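Local coordinates for protein ATP synthase subunit s, mitochondrial (Bos taurus, PDB 3E4G) that regulates the mitochondrial ATP synthase, being necessary for its proton conduction and aiding ATP synthesis by blocking a proton leak through an alternative exit pathway, at residues N11-H15 / D16-D20; E29-R33 / C34-V38; I66-T69 / D70-I73; H96-E99 / D100-E104; S147-P150 / G151-E154. The protein carries 1 engineered substitution. One frame throughout, in Å; residues are numbered along the deposited sequence. Where two conformers were deposited one is given.

The five contacts follow one another along the chain, from the N-terminal domain to the loop that follows the strand of leucine-rich repeat 4. Contacts 2 and 3, their centres about 7 Å apart, share a magnesium ion: Gly35 O after helix 23-33 and Thr69 O at the end of strand 63-69 both bind it, with three waters. Contact 1 joins contact 2 through a salt bridge, Arg17 NH2 to Glu29 OE2 at 2.8 Å. Contact 3 in turn touches contact 4, Cys72 CA packing on Tyr97 CD2 at 3.8 Å. Contact 5 lies beyond, its centre about 14 Å from that of contact 4 and about 34 Å from that of contact 1.

Contact 1. Residues N11-H15 / D16-D20; sequences NKVDH and DRIRD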
loop_
_atom_site.group_PDB
_atom_site.type_symbol
_atom_site.label_atom_id
_atom_site.label_comp_id
_atom_site.label_asym_id
_atom_site.label_seq_id
_atom_site.Cartn_x
_atom_site.Cartn_y
_atom_site.Cartn_z
ATOM N N ASN A 11 12.975 5.512 -1.401
ATOM C CA ASN A 11 12.274 4.388 -0.729
ATOM C C ASN A 11 12.934 3.924 0.543
ATOM O O ASN A 11 12.241 3.367 1.416
ATOM C CB ASN A 11 12.082 3.223 -1.711
ATOM C CG ASN A 11 10.914 3.479 -2.621
ATOM O OD1 ASN A 11 11.106 3.875 -3.834
ATOM N ND2 ASN A 11 9.734 3.292 -2.146
ATOM N N LYS A 12 14.245 4.075 0.699
ATOM C CA LYS A 12 14.950 3.432 1.794
ATOM C C LYS A 12 14.471 3.918 3.148
ATOM O O LYS A 12 14.317 5.132 3.364
ATOM C CB LYS A 12 16.472 3.688 1.631
ATOM C CG LYS A 12 17.306 3.034 2.723
ATOM C CD LYS A 12 18.816 3.205 2.464
ATOM C CE LYS A 12 19.679 2.705 3.524
ATOM N NZ LYS A 12 19.542 1.312 3.704
ATOM N N VAL A 13 14.272 2.999 4.071
ATOM C CA VAL A 13 13.870 3.333 5.433
ATOM C C VAL A 13 15.019 3.939 6.188
ATOM O O VAL A 13 16.169 3.455 6.158
ATOM C CB VAL A 13 13.359 2.075 6.179
ATOM C CG1 VAL A 13 13.076 2.396 7.660
ATOM C CG2 VAL A 13 12.117 1.562 5.562
ATOM N N ASP A 14 14.751 5.008 6.885
ATOM C CA ASP A 14 15.692 5.562 7.903
ATOM C C ASP A 14 15.139 5.224 9.298
ATOM O O ASP A 14 14.128 5.779 9.750
ATOM C CB ASP A 14 15.845 7.018 7.688
ATOM C CG ASP A 14 16.923 7.628 8.575
ATOM O OD1 ASP A 14 17.664 8.576 8.143
ATOM O OD2 ASP A 14 17.102 7.152 9.695
ATOM N N HIS A 15 15.734 4.205 9.902
ATOM C CA HIS A 15 15.215 3.706 11.187
ATOM C C HIS A 15 15.378 4.710 12.299
ATOM O O HIS A 15 14.660 4.682 13.286
ATOM C CB HIS A 15 15.823 2.345 11.534
ATOM C CG HIS A 15 15.329 1.215 10.647
ATOM N ND1 HIS A 15 14.073 0.646 10.763
ATOM C CD2 HIS A 15 15.863 0.701 9.515
ATOM C CE1 HIS A 15 13.912 -0.256 9.810
ATOM N NE2 HIS A 15 14.995 -0.265 9.048
ATOM N N ASP A 16 16.364 5.604 12.165
ATOM C CA ASP A 16 16.516 6.695 13.132
ATOM C C ASP A 16 15.306 7.588 13.070
ATOM O O ASP A 16 14.802 8.076 14.114
ATOM C CB ASP A 16 17.789 7.481 12.882
ATOM C CG ASP A 16 19.061 6.716 13.173
ATOM O OD1 ASP A 16 19.016 5.772 13.989
ATOM O OD2 ASP A 16 20.032 7.073 12.495
ATOM N N ARG A 17 14.800 7.827 11.873
ATOM C CA ARG A 17 13.697 8.652 11.733
ATOM C C ARG A 17 12.418 8.016 12.383
ATOM O O ARG A 17 11.608 8.675 13.104
ATOM C CB ARG A 17 13.388 8.993 10.257
ATOM C CG ARG A 17 12.279 9.964 10.037
ATOM C CD ARG A 17 12.608 11.327 10.651
ATOM N NE ARG A 17 11.613 12.321 10.297
ATOM C CZ ARG A 17 11.572 13.524 10.875
ATOM N NH1 ARG A 17 12.527 13.880 11.780
ATOM N NH2 ARG A 17 10.642 14.363 10.595
ATOM N N ILE A 18 12.224 6.735 12.140
ATOM C CA ILE A 18 11.137 5.983 12.800
ATOM C C ILE A 18 11.237 6.104 14.320
ATOM O O ILE A 18 10.232 6.344 15.016
ATOM C CB ILE A 18 11.069 4.505 12.357
ATOM C CG1 ILE A 18 10.731 4.406 10.870
ATOM C CG2 ILE A 18 10.124 3.721 13.197
ATOM C CD1 ILE A 18 10.854 3.069 10.278
ATOM N N ARG A 19 12.465 6.012 14.858
ATOM C CA ARG A 19 12.666 6.121 16.316
ATOM C C ARG A 19 12.237 7.480 16.779
ATOM O O ARG A 19 11.688 7.664 17.875
ATOM C CB ARG A 19 14.090 5.809 16.652
ATOM C CG ARG A 19 14.366 5.761 18.125
ATOM C CD ARG A 19 15.920 5.833 18.385
ATOM N NE ARG A 19 16.416 7.131 17.863
ATOM C CZ ARG A 19 17.435 7.291 17.020
ATOM N NH1 ARG A 19 18.076 6.219 16.555
ATOM N NH2 ARG A 19 17.802 8.502 16.609
ATOM N N ASP A 20 12.603 8.515 16.029
ATOM C CA ASP A 20 12.435 9.928 16.442
ATOM C C ASP A 20 10.989 10.398 16.361
ATOM O O ASP A 20 10.557 11.114 17.255
ATOM C CB ASP A 20 13.365 10.918 15.663
ATOM C CG ASP A 20 14.838 10.733 16.010
ATOM O OD1 ASP A 20 15.181 10.065 17.023
ATOM O OD2 ASP A 20 15.636 11.282 15.171
HETATM O O HOH W 1 19.964 6.368 9.748
#
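The chain turns from the linker after helix 2-11 into helix 15-21 at Asp14, whose carbonyl O accepts a bond from Ile18 N (3.2 Å, 163°, in the carbonyl plane) and a weak one from Arg17 N. His15 O takes Arg19 N. Asp14 is the N-cap: with CG anti to its backbone N (chi1 -173°), the carboxylate folds back over the first turn, where OD2 accepts from Arg17 N at 3.2 Å, met from above the carboxylate plane, and more weakly from Asp16 N. The side-chain cap gives the first-turn amides of Asp16 and Arg17 an acceptor, and the helix dipole probably favours its charged form. The capped helix belongs to the N-terminal domain, at its surface and away from the magnesium site. One water donates to both Asp14 OD2 and Asp16 OD2, bridging two like charges. Asp16 OD1 also pairs with Arg19 NH1 at 2.8 Å, and Arg19 NH2 reaches Asp20 OD1, a salt-bridge network. Val13 CG1 presses on Ile18 CD1 at 3.5 Å, a tight fit, and also sits over the centre of one face of the His15 ring. Ile18 continues onto Pro23 and Ala26, while Arg17 pairs with Glu29.

Contact 2. Residues E29-R33 / C34-V38; sequences EWLLR and CGAMV. With MG (magnesium ion), chain B.
Leu31 supplies the main bumps, its two methyls meeting different partners where helix 23-33 hands over to strand 37-40. CD1 pushes against Val38 CG1 at 3.5 Å, the two side chains crossing at about a right angle, while CD2 rests on Ala36 CB at 3.8 Å and also lies over the rim of one face of the Trp30 ring. The small Ala36 thus fits between the Leu31 side chain and its carbonyl O. In the conformer given, Leu32 CG sits 3.4 Å from Ala36 O and its CD1 lies near Val38 N. Cys34 fills the hollow beside Trp30; with SG anti to its carbonyl carbon (chi1 -69°), the sulfur sits 3.8 Å from Trp30 CD1, an oblique sulfur-aromatic contact. The Trp30 ring also stacks with His80 and meets Phe78 edge-to-face, and Arg33 turns its guanidinium over Trp30 CA, with NE bonded to Phe10 O. The backbone closes the helix with Ala36 N to Leu31 O (2.8 Å, 157°) and Gly35 N to Leu32 O (3.0 Å), Gly35 taking a positive phi of 79°. This is a Schellman motif, and its C-prime glycine presents O to the magnesium ion at 2.2 Å.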
loop_
_atom_site.group_PDB
_atom_site.type_symbol
_atom_site.label_atom_id
_atom_site.label_comp_id
_atom_site.label_asym_id
_atom_site.label_seq_id
_atom_site.Cartn_x
_atom_site.Cartn_y
_atom_site.Cartn_z
ATOM N N GLU A 29 6.006 10.570 5.542
ATOM C CA GLU A 29 7.115 11.265 4.817
ATOM C C GLU A 29 7.518 10.437 3.594
ATOM O O GLU A 29 7.716 10.973 2.483
ATOM C CB GLU A 29 8.280 11.477 5.746
ATOM C CG GLU A 29 7.990 12.574 6.794
ATOM C CD GLU A 29 8.924 12.672 7.919
ATOM O OE1 GLU A 29 9.846 11.877 8.054
ATOM O OE2 GLU A 29 8.713 13.661 8.717
ATOM N N TRP A 30 7.726 9.142 3.767
ATOM C CA TRP A 30 8.051 8.234 2.656
ATOM C C TRP A 30 6.997 8.322 1.554
ATOM O O TRP A 30 7.302 8.515 0.368
ATOM C CB TRP A 30 8.178 6.791 3.177
ATOM C CG TRP A 30 8.137 5.760 2.114
ATOM C CD1 TRP A 30 8.953 5.597 1.029
ATOM C CD2 TRP A 30 7.155 4.709 2.008
ATOM N NE1 TRP A 30 8.571 4.520 0.282
ATOM C CE2 TRP A 30 7.453 3.944 0.868
ATOM C CE3 TRP A 30 6.051 4.339 2.813
ATOM C CZ2 TRP A 30 6.677 2.853 0.454
ATOM C CZ3 TRP A 30 5.298 3.257 2.427
ATOM C CH2 TRP A 30 5.578 2.540 1.267
ATOM N N LEU A 31 5.731 8.178 1.942
ATOM C CA LEU A 31 4.668 8.163 0.917
ATOM C C LEU A 31 4.614 9.485 0.187
ATOM O O LEU A 31 4.589 9.524 -1.053
ATOM C CB LEU A 31 3.341 7.783 1.576
ATOM C CG LEU A 31 3.299 6.264 1.854
ATOM C CD1 LEU A 31 2.319 5.899 2.973
ATOM C CD2 LEU A 31 2.974 5.467 0.603
ATOM N N LEU A 32 4.591 10.603 0.919
ATOM C CA LEU A 32 4.424 11.866 0.200
ATOM C C LEU A 32 5.690 12.202 -0.626
ATOM O O LEU A 32 5.556 12.719 -1.739
ATOM C CB LEU A 32 4.015 13.033 1.088
ATOM C CG LEU A 32 2.493 13.153 1.300
ATOM C CD1 LEU A 32 1.860 11.942 2.040
ATOM C CD2 LEU A 32 2.228 14.446 2.112
ATOM N N ARG A 33 6.894 11.892 -0.142
ATOM C CA ARG A 33 8.084 12.210 -0.960
ATOM C C ARG A 33 8.081 11.383 -2.237
ATOM O O ARG A 33 8.674 11.788 -3.250
ATOM C CB ARG A 33 9.412 12.076 -0.163
ATOM C CG ARG A 33 9.859 10.660 0.094
ATOM C CD ARG A 33 10.784 10.622 1.295
ATOM N NE ARG A 33 11.375 9.295 1.446
ATOM C CZ ARG A 33 11.724 8.740 2.600
ATOM N NH1 ARG A 33 11.583 9.429 3.742
ATOM N NH2 ARG A 33 12.195 7.499 2.614
ATOM N N CYS A 34 7.421 10.197 -2.211
ATOM C CA CYS A 34 7.314 9.320 -3.348
ATOM C C CYS A 34 6.052 9.566 -4.176
ATOM O O CYS A 34 5.724 8.743 -5.053
ATOM C CB CYS A 34 7.376 7.844 -2.902
ATOM S SG CYS A 34 8.982 7.328 -2.302
ATOM N N GLY A 35 5.363 10.695 -3.972
ATOM C CA GLY A 35 4.216 11.024 -4.815
ATOM C C GLY A 35 2.939 10.302 -4.458
ATOM O O GLY A 35 2.041 10.195 -5.323
ATOM N N ALA A 36 2.807 9.804 -3.232
ATOM C CA ALA A 36 1.591 9.250 -2.718
ATOM C C ALA A 36 0.933 10.242 -1.729
ATOM O O ALA A 36 1.502 11.318 -1.398
ATOM C CB ALA A 36 1.844 7.879 -2.089
ATOM N N MET A 37 -0.214 9.886 -1.247
ATOM C CA MET A 37 -0.992 10.702 -0.277
ATOM C C MET A 37 -1.438 9.755 0.861
ATOM O O MET A 37 -1.594 8.549 0.677
ATOM C CB MET A 37 -2.246 11.299 -0.964
ATOM C CG MET A 37 -1.922 12.172 -2.163
ATOM S SD MET A 37 -3.485 12.741 -2.908
ATOM C CE MET A 37 -2.858 13.638 -4.307
ATOM N N VAL A 38 -1.653 10.370 2.031
ATOM C CA VAL A 38 -2.201 9.619 3.176
ATOM C C VAL A 38 -3.329 10.437 3.811
ATOM O O VAL A 38 -3.364 11.673 3.700
ATOM C CB VAL A 38 -1.161 9.312 4.269
ATOM C CG1 VAL A 38 0.023 8.478 3.652
ATOM C CG2 VAL A 38 -0.625 10.504 5.014
HETATM MG MG MG B . 0.326 10.925 -6.557
HETATM O O HOH W 2 2.028 11.634 -8.270
HETATM O O HOH W 3 -1.483 11.670 -7.900
HETATM O O HOH W 4 0.618 13.101 -5.566
#

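Contact 3. Residues I66-T69 / D70-I73; sequences IDAT and DSCI. With MG (magnesium ion), chain B.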
loop_
_atom_site.group_PDB
_atom_site.type_symbol
_atom_site.label_atom_id
_atom_site.label_comp_id
_atom_site.label_asym_id
_atom_site.label_seq_id
_atom_site.Cartn_x
_atom_site.Cartn_y
_atom_site.Cartn_z
ATOM N N ILE A 66 -4.251 5.173 2.425
ATOM C CA ILE A 66 -3.129 5.502 1.552
ATOM C C ILE A 66 -3.629 5.517 0.138
ATOM O O ILE A 66 -4.340 4.599 -0.283
ATOM C CB ILE A 66 -1.991 4.472 1.705
ATOM C CG1 ILE A 66 -1.452 4.519 3.150
ATOM C CG2 ILE A 66 -0.893 4.700 0.655
ATOM C CD1 ILE A 66 -0.533 3.335 3.498
ATOM N N ASP A 67 -3.253 6.558 -0.632
ATOM C CA ASP A 67 -3.600 6.645 -2.041
ATOM C C ASP A 67 -2.318 6.940 -2.797
ATOM O O ASP A 67 -1.848 8.099 -2.790
ATOM C CB ASP A 67 -4.659 7.723 -2.303
ATOM C CG ASP A 67 -5.019 7.851 -3.736
ATOM O OD1 ASP A 67 -4.368 7.203 -4.593
ATOM O OD2 ASP A 67 -6.012 8.599 -3.985
ATOM N N ALA A 68 -1.694 5.901 -3.335
ATOM C CA ALA A 68 -0.447 6.021 -4.089
ATOM C C ALA A 68 -0.792 5.958 -5.552
ATOM O O ALA A 68 -0.953 4.860 -6.118
ATOM C CB ALA A 68 0.517 4.903 -3.669
ATOM N N THR A 69 -0.950 7.129 -6.169
ATOM C CA THR A 69 -1.238 7.243 -7.604
ATOM C C THR A 69 -0.065 7.921 -8.255
ATOM O O THR A 69 0.381 8.974 -7.811
ATOM C CB THR A 69 -2.563 8.032 -7.813
ATOM O OG1 THR A 69 -3.642 7.260 -7.238
ATOM C CG2 THR A 69 -2.859 8.231 -9.312
ATOM N N ASP A 70 0.440 7.331 -9.349
ATOM C CA ASP A 70 1.580 7.925 -10.062
ATOM C C ASP A 70 2.725 8.138 -9.068
ATOM O O ASP A 70 3.350 9.190 -9.007
ATOM C CB ASP A 70 1.186 9.215 -10.769
ATOM C CG ASP A 70 0.374 8.956 -12.024
ATOM O OD1 ASP A 70 0.899 8.182 -12.859
ATOM O OD2 ASP A 70 -0.679 9.552 -12.235
ATOM N N SER A 71 3.047 7.087 -8.310
ATOM C CA SER A 71 4.013 7.120 -7.216
ATOM C C SER A 71 5.206 6.233 -7.552
ATOM O O SER A 71 5.072 5.221 -8.260
ATOM C CB SER A 71 3.324 6.642 -5.956
ATOM O OG SER A 71 4.202 6.455 -4.867
ATOM N N CYS A 72 6.359 6.556 -6.962
ATOM C CA CYS A 72 7.596 5.743 -7.154
ATOM C C CYS A 72 7.857 4.796 -6.041
ATOM O O CYS A 72 8.983 4.239 -5.969
ATOM C CB CYS A 72 8.819 6.697 -7.410
ATOM S SG CYS A 72 9.271 7.674 -5.973
ATOM N N ILE A 73 6.876 4.482 -5.197
ATOM C CA ILE A 73 7.094 3.495 -4.144
ATOM C C ILE A 73 7.415 2.140 -4.765
ATOM O O ILE A 73 6.911 1.718 -5.804
ATOM C CB ILE A 73 5.903 3.412 -3.185
ATOM C CG1 ILE A 73 4.593 3.022 -3.908
ATOM C CG2 ILE A 73 5.779 4.694 -2.379
ATOM C CD1 ILE A 73 3.397 2.957 -2.897
HETATM MG MG MG B . 0.326 10.925 -6.557
HETATM O O HOH W 2 2.028 11.634 -8.270
HETATM O O HOH W 3 -1.483 11.670 -7.900
HETATM O O HOH W 4 0.618 13.101 -5.566
#
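Ala68 touches Ile73 and Ser71 as strand 63-69 runs out into the following loop, and Thr69 is the last strand residue. Earlier in the strand, Ile66 packs on Leu31 and Met81. Asp67 turns its carboxylate toward Thr69: OG1 donates to Asp67 OD1 at 2.7 Å on the syn side, close to the carboxylate plane, and OD1 has a second partner in Arg91, a salt bridge. Ala68 is buried, its CB meeting Ile73 CD1 at 3.6 Å and Ser71 CB at 4.0 Å. The isoleucine reaches it with CG1 held between backbone N and carbonyl carbon (chi1 60°) and the chain then extended to CD1; Leu92 touches both residues. Thr69 places OG1 beside its own backbone N (chi1 -64°), which lets it reach Asp67 and leaves CG2 facing the next residue, 3.9 Å from Asp70 OD2. Asp70 bends the backbone with positive phi. Ser71 OG bonds Cys34 O, tying the loop to the end of helix 23-33, and also accepts weakly from Ile73 N. No hydrogen bond joins the two segments directly; the bend at Thr69-Asp70 is instead linked to the metal. Thr69 O binds magnesium at 2.3 Å, and water 2, a ligand 2.5 Å from the ion, donates to Asp70 O at 2.9 Å. Thr69 O, Gly35 O and three waters form a magnesium site between the N-terminal domain and leucine-rich repeat 2.

Contact 4. Residues H96-E99 / D100-E104; sequences HYIE and DGCLE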
loop_
_atom_site.group_PDB
_atom_site.type_symbol
_atom_site.label_atom_id
_atom_site.label_comp_id
_atom_site.label_asym_id
_atom_site.label_seq_id
_atom_site.Cartn_x
_atom_site.Cartn_y
_atom_site.Cartn_z
ATOM N N HIS A 96 4.251 2.351 -11.241
ATOM C CA HIS A 96 4.936 1.592 -12.294
ATOM C C HIS A 96 6.043 0.722 -11.784
ATOM O O HIS A 96 6.496 -0.173 -12.519
ATOM C CB HIS A 96 5.328 2.523 -13.399
ATOM C CG HIS A 96 4.136 3.259 -14.012
ATOM N ND1 HIS A 96 2.997 2.635 -14.438
ATOM C CD2 HIS A 96 3.913 4.591 -14.096
ATOM C CE1 HIS A 96 2.151 3.565 -14.854
ATOM N NE2 HIS A 96 2.696 4.757 -14.684
ATOM N N TYR A 97 6.516 0.926 -10.563
ATOM C CA TYR A 97 7.621 0.150 -10.014
ATOM C C TYR A 97 7.152 -0.973 -9.142
ATOM O O TYR A 97 8.004 -1.811 -8.768
ATOM C CB TYR A 97 8.571 1.039 -9.260
ATOM C CG TYR A 97 9.160 2.136 -10.072
ATOM C CD1 TYR A 97 10.300 1.945 -10.723
ATOM C CD2 TYR A 97 8.669 3.408 -10.007
ATOM C CE1 TYR A 97 10.858 2.982 -11.501
ATOM C CE2 TYR A 97 9.163 4.455 -10.732
ATOM C CZ TYR A 97 10.227 4.232 -11.485
ATOM O OH TYR A 97 10.844 5.236 -12.224
ATOM N N ILE A 98 5.889 -1.020 -8.738
ATOM C CA ILE A 98 5.312 -2.101 -7.882
ATOM C C ILE A 98 5.468 -3.418 -8.623
ATOM O O ILE A 98 5.258 -3.461 -9.866
ATOM C CB ILE A 98 3.818 -1.749 -7.467
ATOM C CG1 ILE A 98 3.820 -0.538 -6.573
ATOM C CG2 ILE A 98 3.033 -2.986 -6.903
ATOM C CD1 ILE A 98 2.685 -0.187 -5.672
ATOM N N GLU A 99 5.719 -4.473 -7.908
ATOM C CA GLU A 99 5.749 -5.829 -8.457
ATOM C C GLU A 99 5.082 -6.795 -7.432
ATOM O O GLU A 99 4.747 -6.418 -6.298
ATOM C CB GLU A 99 7.212 -6.263 -8.715
ATOM C CG GLU A 99 8.011 -5.412 -9.593
ATOM C CD GLU A 99 9.395 -5.874 -9.798
ATOM O OE1 GLU A 99 9.740 -6.966 -9.325
ATOM O OE2 GLU A 99 10.214 -5.146 -10.424
ATOM N N ASP A 100 5.011 -8.040 -7.838
ATOM C CA ASP A 100 4.484 -9.084 -6.955
ATOM C C ASP A 100 5.208 -9.104 -5.606
ATOM O O ASP A 100 4.574 -9.332 -4.575
ATOM C CB ASP A 100 4.584 -10.443 -7.622
ATOM C CG ASP A 100 3.667 -10.608 -8.796
ATOM O OD1 ASP A 100 2.648 -9.877 -8.899
ATOM O OD2 ASP A 100 3.914 -11.572 -9.609
ATOM N N GLY A 101 6.526 -8.892 -5.642
ATOM C CA GLY A 101 7.265 -8.950 -4.384
ATOM C C GLY A 101 6.823 -7.849 -3.394
ATOM O O GLY A 101 6.893 -8.070 -2.176
ATOM N N CYS A 102 6.361 -6.715 -3.891
ATOM C CA CYS A 102 5.859 -5.630 -3.044
ATOM C C CYS A 102 4.579 -6.104 -2.330
ATOM O O CYS A 102 4.382 -5.893 -1.124
ATOM C CB CYS A 102 5.525 -4.390 -3.881
ATOM S SG CYS A 102 6.961 -3.766 -4.861
ATOM N N LEU A 103 3.678 -6.733 -3.113
ATOM C CA LEU A 103 2.407 -7.234 -2.572
ATOM C C LEU A 103 2.657 -8.369 -1.573
ATOM O O LEU A 103 2.010 -8.465 -0.529
ATOM C CB LEU A 103 1.486 -7.692 -3.679
ATOM C CG LEU A 103 1.111 -6.550 -4.665
ATOM C CD1 LEU A 103 0.185 -7.098 -5.749
ATOM C CD2 LEU A 103 0.475 -5.369 -3.959
ATOM N N GLU A 104 3.645 -9.246 -1.874
ATOM C CA GLU A 104 4.054 -10.308 -0.971
ATOM C C GLU A 104 4.555 -9.676 0.338
ATOM O O GLU A 104 4.138 -10.118 1.450
ATOM C CB GLU A 104 5.102 -11.191 -1.608
ATOM C CG GLU A 104 4.552 -12.026 -2.717
ATOM C CD GLU A 104 5.566 -12.623 -3.658
ATOM O OE1 GLU A 104 6.750 -12.282 -3.583
ATOM O OE2 GLU A 104 5.153 -13.415 -4.499
HETATM O O HOH W 5 8.682 -9.103 -7.721
#
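Cys102 and Glu99 form the close-packed part of this helix start: the thiol folds back over the chain so that SG accepts from Glu99 N at 3.4 Å, a nearly straight bond of 162°. That reach depends on SG lying beside its own backbone N (chi1 -57°), which also brings it within 3.8 Å of Ile98 CA. The helical backbone itself sets Cys102 CB 3.2 Å from Glu99 O. Glu99 O in turn takes Cys102 N at 2.9 Å, the donor standing 55° above the carbonyl plane, and Leu103 N in a longer, weak bond. Apolar cover is lighter, with Ile98 CG2 at 4.2 Å from Cys102 CB; Leu92 backs both Ile98 and Leu103, and Phe78 lies against Cys102. The outer side is looser and wet. Glu99, extended beyond CG, sends its carboxylate outward, and one water links the two segments, donating to Glu99 OE1 (2.9 Å) and accepting from Gly101 N (3.0 Å). Asp100 turns from the contact to bond Thr128 OG1. The arrangement is the N-terminus of a helix, with Glu99 at the N-cap position and the cysteine sulfur serving the amide of that residue; it opens helix 100-107 on the helical side of leucine-rich repeat 3.

Contact 5. Residues S147-P150 / G151-E154; sequences SDLP and GVKE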
loop_
_atom_site.group_PDB
_atom_site.type_symbol
_atom_site.label_atom_id
_atom_site.label_comp_id
_atom_site.label_asym_id
_atom_site.label_seq_id
_atom_site.Cartn_x
_atom_site.Cartn_y
_atom_site.Cartn_z
ATOM N N SER A 147 -8.017 -3.515 -11.455
ATOM C CA SER A 147 -8.357 -2.912 -12.724
ATOM C C SER A 147 -7.107 -2.750 -13.594
ATOM O O SER A 147 -6.066 -2.276 -13.106
ATOM C CB SER A 147 -8.921 -1.535 -12.490
ATOM O OG SER A 147 -9.107 -0.860 -13.730
ATOM N N ASP A 148 -7.210 -3.100 -14.880
ATOM C CA ASP A 148 -6.143 -2.790 -15.856
ATOM C C ASP A 148 -4.801 -3.352 -15.327
ATOM O O ASP A 148 -3.805 -2.645 -15.222
ATOM C CB ASP A 148 -6.052 -1.316 -16.142
ATOM C CG ASP A 148 -5.010 -0.975 -17.228
ATOM O OD1 ASP A 148 -4.854 -1.825 -18.150
ATOM O OD2 ASP A 148 -4.433 0.088 -17.162
ATOM N N LEU A 149 -4.791 -4.655 -15.064
ATOM C CA LEU A 149 -3.586 -5.407 -14.616
ATOM C C LEU A 149 -3.331 -6.412 -15.682
ATOM O O LEU A 149 -3.747 -7.566 -15.576
ATOM C CB LEU A 149 -3.788 -6.072 -13.248
ATOM C CG LEU A 149 -4.209 -5.104 -12.129
ATOM C CD1 LEU A 149 -4.346 -5.870 -10.811
ATOM C CD2 LEU A 149 -3.264 -3.914 -12.003
ATOM N N PRO A 150 -2.605 -6.030 -16.779
ATOM C CA PRO A 150 -2.464 -6.962 -17.883
ATOM C C PRO A 150 -1.749 -8.209 -17.517
ATOM O O PRO A 150 -1.904 -9.223 -18.216
ATOM C CB PRO A 150 -1.678 -6.106 -18.894
ATOM C CG PRO A 150 -0.959 -5.082 -18.120
ATOM C CD PRO A 150 -1.978 -4.725 -17.033
ATOM N N GLY A 151 -0.923 -8.212 -16.467
ATOM C CA GLY A 151 -0.189 -9.360 -15.986
ATOM C C GLY A 151 -1.021 -10.338 -15.252
ATOM O O GLY A 151 -0.540 -11.429 -14.897
ATOM N N VAL A 152 -2.295 -10.030 -14.912
ATOM C CA VAL A 152 -3.151 -10.933 -14.232
ATOM C C VAL A 152 -3.921 -11.691 -15.331
ATOM O O VAL A 152 -4.839 -11.176 -15.987
ATOM C CB VAL A 152 -4.133 -10.213 -13.286
ATOM C CG1 VAL A 152 -5.183 -11.227 -12.726
ATOM C CG2 VAL A 152 -3.310 -9.581 -12.151
ATOM N N LYS A 153 -3.458 -12.909 -15.604
ATOM C CA LYS A 153 -3.909 -13.672 -16.793
ATOM C C LYS A 153 -5.015 -14.630 -16.537
ATOM O O LYS A 153 -5.605 -15.153 -17.476
ATOM C CB LYS A 153 -2.733 -14.409 -17.397
ATOM C CG LYS A 153 -1.602 -13.619 -17.823
ATOM C CD LYS A 153 -1.910 -12.512 -18.904
ATOM C CE LYS A 153 -0.576 -11.950 -19.409
ATOM N NZ LYS A 153 -0.795 -10.770 -20.365
ATOM N N GLU A 154 -5.314 -14.927 -15.290
ATOM C CA GLU A 154 -6.275 -15.981 -14.964
ATOM C C GLU A 154 -7.321 -15.452 -13.979
ATOM O O GLU A 154 -7.448 -15.943 -12.852
ATOM C CB GLU A 154 -5.533 -17.170 -14.412
ATOM C CG GLU A 154 -4.526 -17.777 -15.386
ATOM C CD GLU A 154 -5.185 -18.457 -16.560
ATOM O OE1 GLU A 154 -6.422 -18.781 -16.461
ATOM O OE2 GLU A 154 -4.442 -18.667 -17.594
HETATM O O HOH W 6 -6.103 -8.974 -17.241
#
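A type I beta turn, Leu149 to Val152, makes this local contact in the loop between strand 143-147 and helix 155-165. Val152 N donates to Leu149 O at 2.9 Å and 166°, approaching from above the carbonyl plane (48° out of it). A water bridges the same two residues, donating to both Leu149 O (3.2 Å) and Val152 O (2.8 Å), so Leu149 O is gripped twice. The apolar sides of the two residues run side by side and point the same way: Val152 CG2 meets Leu149 CB at 3.7 Å and lies at 4.1 Å from CD1. Both turn inward onto Ile132 of helix 129-134 and onto Leu175. In the leucine-rich repeat fold the turn follows the strand of repeat 4 and leads the chain to the helical side, Leu149 being the last residue of that repeat. On the exposed side Lys153 curls back, its chain bent at CB-CG (chi2 -58°), so that NZ donates to Pro150 O at 2.9 Å; CE passes 3.3 Å from the same oxygen. Pro150 and Gly151 occupy the two central corners of the turn. Beyond it, Asp129 receives the amides of Lys153 and Glu154, one on each carboxylate oxygen, just before helix 155-165 begins.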